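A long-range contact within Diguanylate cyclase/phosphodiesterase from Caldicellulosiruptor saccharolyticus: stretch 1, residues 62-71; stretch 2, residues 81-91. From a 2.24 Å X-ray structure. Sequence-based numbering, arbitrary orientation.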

ATOM      1  N   LEU A  62     -10.143   0.387  12.108  1.00 38.17           N
ATOM      2  CA  LEU A  62      -8.831   1.006  11.940  1.00 35.96           C
ATOM      3  C   LEU A  62      -8.369   0.846  10.480  1.00 33.32           C
ATOM      4  O   LEU A  62      -7.905   1.800   9.848  1.00 33.21           O
ATOM      5  N   ILE A  63      -8.503  -0.372   9.953  1.00 33.37           N
ATOM      6  CA  ILE A  63      -8.108  -0.679   8.579  1.00 34.01           C
ATOM      7  C   ILE A  63      -8.872   0.236   7.628  1.00 34.78           C
ATOM      8  O   ILE A  63      -8.295   0.794   6.694  1.00 34.52           O
ATOM      9  N   ILE A  64     -10.172   0.395   7.860  1.00 36.65           N
ATOM     10  CA  ILE A  64     -10.953   1.274   6.997  1.00 38.10           C
ATOM     11  C   ILE A  64     -10.337   2.662   7.090  1.00 36.60           C
ATOM     12  O   ILE A  64     -10.006   3.267   6.071  1.00 36.92           O
ATOM     13  N   HIS A  65     -10.174   3.162   8.314  1.00 37.11           N
ATOM     14  CA  HIS A  65      -9.560   4.475   8.514  1.00 38.60           C
ATOM     15  C   HIS A  65      -8.272   4.562   7.712  1.00 37.12           C
ATOM     16  O   HIS A  65      -8.049   5.529   6.982  1.00 37.66           O
ATOM     17  N   ILE A  66      -7.421   3.545   7.838  1.00 36.76           N
ATOM     18  CA  ILE A  66      -6.163   3.558   7.111  1.00 37.00           C
ATOM     19  C   ILE A  66      -6.388   3.630   5.607  1.00 37.67           C
ATOM     20  O   ILE A  66      -5.774   4.452   4.930  1.00 36.78           O
ATOM     21  N   SER A  67      -7.273   2.787   5.082  1.00 37.28           N
ATOM     22  CA  SER A  67      -7.526   2.790   3.644  1.00 39.78           C
ATOM     23  C   SER A  67      -7.943   4.165   3.143  1.00 41.14           C
ATOM     24  O   SER A  67      -7.485   4.611   2.095  1.00 42.15           O
ATOM     25  N   LYS A  68      -8.807   4.842   3.893  1.00 42.35           N
ATOM     26  CA  LYS A  68      -9.268   6.157   3.473  1.00 43.27           C
ATOM     27  C   LYS A  68      -8.146   7.188   3.458  1.00 42.09           C
ATOM     28  O   LYS A  68      -8.051   8.001   2.536  1.00 41.95           O
ATOM     29  N   ARG A  69      -7.282   7.149   4.463  1.00 39.07           N
ATOM     30  CA  ARG A  69      -6.170   8.088   4.496  1.00 36.41           C
ATOM     31  C   ARG A  69      -5.261   7.814   3.287  1.00 35.63           C
ATOM     32  O   ARG A  69      -4.828   8.733   2.597  1.00 34.21           O
ATOM     33  N   ILE A  70      -4.980   6.543   3.026  1.00 36.87           N
ATOM     34  CA  ILE A  70      -4.134   6.179   1.894  1.00 39.00           C
ATOM     35  C   ILE A  70      -4.829   6.700   0.639  1.00 41.89           C
ATOM     36  O   ILE A  70      -4.235   7.376  -0.192  1.00 40.79           O
ATOM     37  N   LYS A  71      -6.106   6.376   0.518  1.00 43.79           N
ATOM     38  CA  LYS A  71      -6.883   6.809  -0.621  1.00 48.34           C
ATOM     39  C   LYS A  71      -6.815   8.336  -0.732  1.00 50.41           C
ATOM     40  O   LYS A  71      -6.720   8.882  -1.827  1.00 50.59           O
ATOM     41  N   PHE A  81      -5.072   0.009  -3.606  1.00 45.32           N
ATOM     42  CA  PHE A  81      -5.654  -1.328  -3.498  1.00 42.49           C
ATOM     43  C   PHE A  81      -5.402  -1.988  -2.153  1.00 41.46           C
ATOM     44  O   PHE A  81      -4.441  -1.651  -1.452  1.00 43.01           O
ATOM     45  N   LYS A  82      -6.268  -2.933  -1.800  1.00 38.40           N
ATOM     46  CA  LYS A  82      -6.108  -3.695  -0.567  1.00 38.82           C
ATOM     47  C   LYS A  82      -5.796  -5.103  -1.048  1.00 38.56           C
ATOM     48  O   LYS A  82      -6.682  -5.807  -1.531  1.00 37.28           O
ATOM     49  N   ILE A  83      -4.539  -5.517  -0.914  1.00 37.54           N
ATOM     50  CA  ILE A  83      -4.122  -6.822  -1.399  1.00 37.23           C
ATOM     51  C   ILE A  83      -3.808  -7.885  -0.358  1.00 37.52           C
ATOM     52  O   ILE A  83      -3.539  -9.031  -0.698  1.00 38.00           O
ATOM     53  N   GLY A  84      -3.838  -7.510   0.909  1.00 39.66           N
ATOM     54  CA  GLY A  84      -3.551  -8.470   1.960  1.00 36.96           C
ATOM     55  C   GLY A  84      -4.209  -7.986   3.230  1.00 36.21           C
ATOM     56  O   GLY A  84      -4.606  -6.830   3.317  1.00 34.41           O
ATOM     57  N   PHE A  85      -4.343  -8.874   4.204  1.00 36.37           N
ATOM     58  CA  PHE A  85      -4.953  -8.532   5.481  1.00 35.68           C
ATOM     59  C   PHE A  85      -4.362  -7.243   6.046  1.00 35.57           C
ATOM     60  O   PHE A  85      -5.091  -6.377   6.534  1.00 35.29           O
ATOM     61  N   ASP A  86      -3.037  -7.123   5.963  1.00 36.26           N
ATOM     62  CA  ASP A  86      -2.324  -5.962   6.495  1.00 36.18           C
ATOM     63  C   ASP A  86      -1.513  -5.208   5.449  1.00 35.63           C
ATOM     64  O   ASP A  86      -0.579  -4.485   5.796  1.00 32.64           O
ATOM     65  N   ARG A  87      -1.866  -5.351   4.178  1.00 33.48           N
ATOM     66  CA  ARG A  87      -1.075  -4.706   3.149  1.00 31.75           C
ATOM     67  C   ARG A  87      -1.855  -3.999   2.068  1.00 31.47           C
ATOM     68  O   ARG A  87      -2.852  -4.515   1.576  1.00 29.37           O
ATOM     69  N   PHE A  88      -1.376  -2.812   1.695  1.00 31.30           N
ATOM     70  CA  PHE A  88      -2.013  -2.006   0.657  1.00 32.38           C
ATOM     71  C   PHE A  88      -1.033  -1.812  -0.487  1.00 33.75           C
ATOM     72  O   PHE A  88       0.178  -1.981  -0.310  1.00 33.57           O
ATOM     73  N   ALA A  89      -1.566  -1.448  -1.654  1.00 35.48           N
ATOM     74  CA  ALA A  89      -0.758  -1.202  -2.851  1.00 35.70           C
ATOM     75  C   ALA A  89      -1.190   0.085  -3.552  1.00 36.35           C
ATOM     76  O   ALA A  89      -2.368   0.438  -3.560  1.00 34.38           O
ATOM     77  N   ILE A  90      -0.232   0.787  -4.138  1.00 39.13           N
ATOM     78  CA  ILE A  90      -0.540   2.013  -4.852  1.00 43.23           C
ATOM     79  C   ILE A  90       0.149   2.040  -6.208  1.00 46.36           C
ATOM     80  O   ILE A  90       1.275   1.561  -6.358  1.00 46.41           O
ATOM     81  N   ILE A  91      -0.549   2.579  -7.199  1.00 49.37           N
ATOM     82  CA  ILE A  91       0.014   2.749  -8.527  1.00 50.85           C
ATOM     83  C   ILE A  91       0.094   4.259  -8.590  1.00 54.28           C
ATOM     84  O   ILE A  91      -0.924   4.929  -8.425  1.00 54.98           O
TER

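Phe88 is the centre of this contact. Its CA-to-CB bond points toward the helix, chi1 is m (-68°), and it has the largest area covered by the other stretch. Four helix residues, Ile63, Ile66, Ser67 and Ile70, gather round its ring. Ile70 also points toward the strand, with chi1 m and chi2 t. This extended side chain lays its methyl over one face of the ring. Ile70 CD1 is 3.4 Å from Phe88 CG and 3.5 Å from the ring centroid, 21° off the normal, a CH-pi contact. Ile66 has the same m, t rotamer one helical turn earlier, and its CG2 lies 3.7 Å from Phe88 CE2. Ile63 points sideways, with chi1 and chi2 both m. Its CG2 is 4.1 Å from Phe88 CZ, while the backbone atom Ile63 O sits at the ring edge, 4.0 Å from Phe88 CZ.

The apolar packing continues at Ile90, two residues along the strand. Its side chain also points toward the helix, again m, m. Ile90 CD1 meets Ile70 CG2 at 3.4 Å. Ala89, between Phe88 and Ile90, points away, as expected from strand alternation.

Ser67 brings a polar residue to the ring, but through carbon: Ser67 CB is 3.5 Å from Phe88 CE1. Its chi1 is p, and Ser67 OG donates a hydrogen bond of 2.5 Å to Ile64 O within the helix. The hydroxyl is thus satisfied locally.

Lys82 forms the polar edge. It starts sideways, but its end comes nearer the helix, with chi angles t, p, t, m. Lys82 NZ lies 3.8 Å from Ile63 CG2 and makes a weak 3.2 Å hydrogen bond to Phe85 O in its own stretch. Ile63 CD1 is 4.2 Å from that same Phe85 O. No hydrogen bond joins the two stretches.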

ATOM      1  CB  LEU A  62      -7.837   0.308  12.857  1.00 31.66           C
ATOM      2  CG  LEU A  62      -6.669   1.083  13.451  1.00 35.89           C
ATOM      3  CD1 LEU A  62      -5.546   0.078  13.682  1.00 32.13           C
ATOM      4  CD2 LEU A  62      -6.211   2.228  12.544  1.00 32.31           C
ATOM      5  CB  ILE A  63      -8.406  -2.165   8.220  1.00 32.95           C
ATOM      6  CG1 ILE A  63      -7.543  -3.100   9.064  1.00 33.08           C
ATOM      7  CG2 ILE A  63      -8.122  -2.429   6.744  1.00 29.35           C
ATOM      8  CD1 ILE A  63      -6.072  -3.001   8.767  1.00 34.54           C
ATOM      9  CB  ILE A  64     -12.439   1.335   7.417  1.00 38.69           C
ATOM     10  CG1 ILE A  64     -13.118  -0.006   7.131  1.00 39.18           C
ATOM     11  CG2 ILE A  64     -13.148   2.438   6.645  1.00 40.07           C
ATOM     12  CD1 ILE A  64     -14.604  -0.037   7.504  1.00 39.53           C
ATOM     13  CB  HIS A  65      -9.232   4.706   9.988  1.00 42.60           C
ATOM     14  CG  HIS A  65     -10.370   5.260  10.785  1.00 46.47           C
ATOM     15  ND1 HIS A  65     -11.598   4.640  10.860  1.00 46.32           N
ATOM     16  CD2 HIS A  65     -10.466   6.382  11.537  1.00 47.94           C
ATOM     17  CE1 HIS A  65     -12.403   5.354  11.625  1.00 48.71           C
ATOM     18  NE2 HIS A  65     -11.741   6.417  12.049  1.00 49.48           N
ATOM     19  CB  ILE A  66      -5.303   2.317   7.433  1.00 36.34           C
ATOM     20  CG1 ILE A  66      -4.880   2.348   8.903  1.00 35.70           C
ATOM     21  CG2 ILE A  66      -4.076   2.301   6.546  1.00 34.34           C
ATOM     22  CD1 ILE A  66      -4.126   1.128   9.359  1.00 31.31           C
ATOM     23  CB  SER A  67      -8.613   1.779   3.283  1.00 39.80           C
ATOM     24  OG  SER A  67      -9.872   2.175   3.798  1.00 42.55           O
ATOM     25  CB  LYS A  68     -10.432   6.610   4.352  1.00 45.58           C
ATOM     26  CG  LYS A  68     -11.650   5.713   4.154  1.00 49.61           C
ATOM     27  CD  LYS A  68     -12.869   6.170   4.930  1.00 53.17           C
ATOM     28  CE  LYS A  68     -14.026   5.183   4.756  1.00 53.95           C
ATOM     29  NZ  LYS A  68     -15.167   5.519   5.662  1.00 53.35           N
ATOM     30  CB  ARG A  69      -5.398   7.937   5.810  1.00 35.71           C
ATOM     31  CG  ARG A  69      -4.321   8.966   6.028  1.00 37.95           C
ATOM     32  CD  ARG A  69      -3.747   8.936   7.464  1.00 39.29           C
ATOM     33  NE  ARG A  69      -4.758   9.163   8.498  1.00 37.36           N
ATOM     34  CZ  ARG A  69      -4.485   9.264   9.803  1.00 38.76           C
ATOM     35  NH1 ARG A  69      -3.230   9.159  10.231  1.00 33.41           N
ATOM     36  NH2 ARG A  69      -5.466   9.466  10.682  1.00 35.82           N
ATOM     37  CB  ILE A  70      -3.984   4.645   1.774  1.00 37.80           C
ATOM     38  CG1 ILE A  70      -3.280   4.081   3.010  1.00 37.42           C
ATOM     39  CG2 ILE A  70      -3.213   4.296   0.527  1.00 36.23           C
ATOM     40  CD1 ILE A  70      -3.009   2.587   2.929  1.00 34.55           C
ATOM     41  CB  LYS A  71      -8.330   6.322  -0.451  1.00 48.28           C
ATOM     42  CG  LYS A  71      -9.251   6.598  -1.613  1.00 50.88           C
ATOM     43  CD  LYS A  71     -10.209   5.425  -1.866  1.00 53.53           C
ATOM     44  CE  LYS A  71     -11.018   5.014  -0.630  1.00 54.62           C
ATOM     45  NZ  LYS A  71     -11.983   6.044  -0.165  1.00 55.79           N
ATOM     46  CB  PHE A  81      -5.080  -2.246  -4.580  1.00 41.68           C
ATOM     47  CG  PHE A  81      -4.966  -1.601  -5.926  1.00 41.34           C
ATOM     48  CD1 PHE A  81      -3.926  -0.719  -6.207  1.00 40.81           C
ATOM     49  CD2 PHE A  81      -5.910  -1.854  -6.913  1.00 41.56           C
ATOM     50  CE1 PHE A  81      -3.828  -0.099  -7.450  1.00 39.09           C
ATOM     51  CE2 PHE A  81      -5.824  -1.235  -8.163  1.00 41.50           C
ATOM     52  CZ  PHE A  81      -4.781  -0.358  -8.431  1.00 40.93           C
ATOM     53  CB  LYS A  82      -7.390  -3.699   0.261  1.00 40.37           C
ATOM     54  CG  LYS A  82      -7.275  -4.510   1.552  1.00 40.54           C
ATOM     55  CD  LYS A  82      -6.368  -3.825   2.578  1.00 42.94           C
ATOM     56  CE  LYS A  82      -6.094  -4.707   3.798  1.00 43.10           C
ATOM     57  NZ  LYS A  82      -7.315  -5.287   4.435  1.00 44.60           N
ATOM     58  CB  ILE A  83      -2.900  -6.667  -2.315  1.00 37.79           C
ATOM     59  CG1 ILE A  83      -1.758  -5.997  -1.550  1.00 35.02           C
ATOM     60  CG2 ILE A  83      -3.272  -5.821  -3.530  1.00 34.51           C
ATOM     61  CD1 ILE A  83      -0.524  -5.782  -2.389  1.00 37.00           C
ATOM     62  CB  PHE A  85      -4.732  -9.680   6.468  1.00 37.61           C
ATOM     63  CG  PHE A  85      -4.745  -9.253   7.905  1.00 39.23           C
ATOM     64  CD1 PHE A  85      -5.925  -8.825   8.508  1.00 41.08           C
ATOM     65  CD2 PHE A  85      -3.569  -9.240   8.642  1.00 39.09           C
ATOM     66  CE1 PHE A  85      -5.935  -8.386   9.830  1.00 43.04           C
ATOM     67  CE2 PHE A  85      -3.561  -8.806   9.963  1.00 40.18           C
ATOM     68  CZ  PHE A  85      -4.745  -8.378  10.560  1.00 43.82           C
ATOM     69  CB  ASP A  86      -1.370  -6.415   7.597  1.00 34.75           C
ATOM     70  CG  ASP A  86      -0.281  -7.328   7.078  1.00 37.54           C
ATOM     71  OD1 ASP A  86      -0.310  -7.642   5.868  1.00 36.04           O
ATOM     72  OD2 ASP A  86       0.608  -7.733   7.869  1.00 38.12           O
ATOM     73  CB  ARG A  87      -0.144  -5.743   2.516  1.00 35.39           C
ATOM     74  CG  ARG A  87       0.555  -5.280   1.255  1.00 35.44           C
ATOM     75  CD  ARG A  87       1.428  -6.388   0.702  1.00 38.07           C
ATOM     76  NE  ARG A  87       2.394  -6.878   1.687  1.00 37.45           N
ATOM     77  CZ  ARG A  87       3.403  -7.691   1.394  1.00 37.90           C
ATOM     78  NH1 ARG A  87       3.575  -8.106   0.145  1.00 38.05           N
ATOM     79  NH2 ARG A  87       4.250  -8.084   2.339  1.00 36.58           N
ATOM     80  CB  PHE A  88      -2.404  -0.627   1.196  1.00 29.96           C
ATOM     81  CG  PHE A  88      -3.512  -0.649   2.208  1.00 30.28           C
ATOM     82  CD1 PHE A  88      -4.832  -0.464   1.818  1.00 30.20           C
ATOM     83  CD2 PHE A  88      -3.231  -0.793   3.569  1.00 30.41           C
ATOM     84  CE1 PHE A  88      -5.871  -0.414   2.767  1.00 28.76           C
ATOM     85  CE2 PHE A  88      -4.252  -0.744   4.517  1.00 31.84           C
ATOM     86  CZ  PHE A  88      -5.581  -0.551   4.107  1.00 28.61           C
ATOM     87  CB  ALA A  89      -0.878  -2.377  -3.817  1.00 33.83           C
ATOM     88  CB  ILE A  90      -0.061   3.273  -4.096  1.00 45.02           C
ATOM     89  CG1 ILE A  90      -0.623   3.303  -2.672  1.00 46.12           C
ATOM     90  CG2 ILE A  90      -0.488   4.521  -4.871  1.00 43.55           C
ATOM     91  CD1 ILE A  90      -2.116   3.514  -2.598  1.00 49.83           C
ATOM     92  CB  ILE A  91      -0.937   2.323  -9.648  1.00 49.50           C
ATOM     93  CG1 ILE A  91      -1.336   0.853  -9.494  1.00 50.17           C
ATOM     94  CG2 ILE A  91      -0.271   2.583 -10.988  1.00 47.11           C
ATOM     95  CD1 ILE A  91      -0.209  -0.112  -9.632  1.00 49.39           C
TER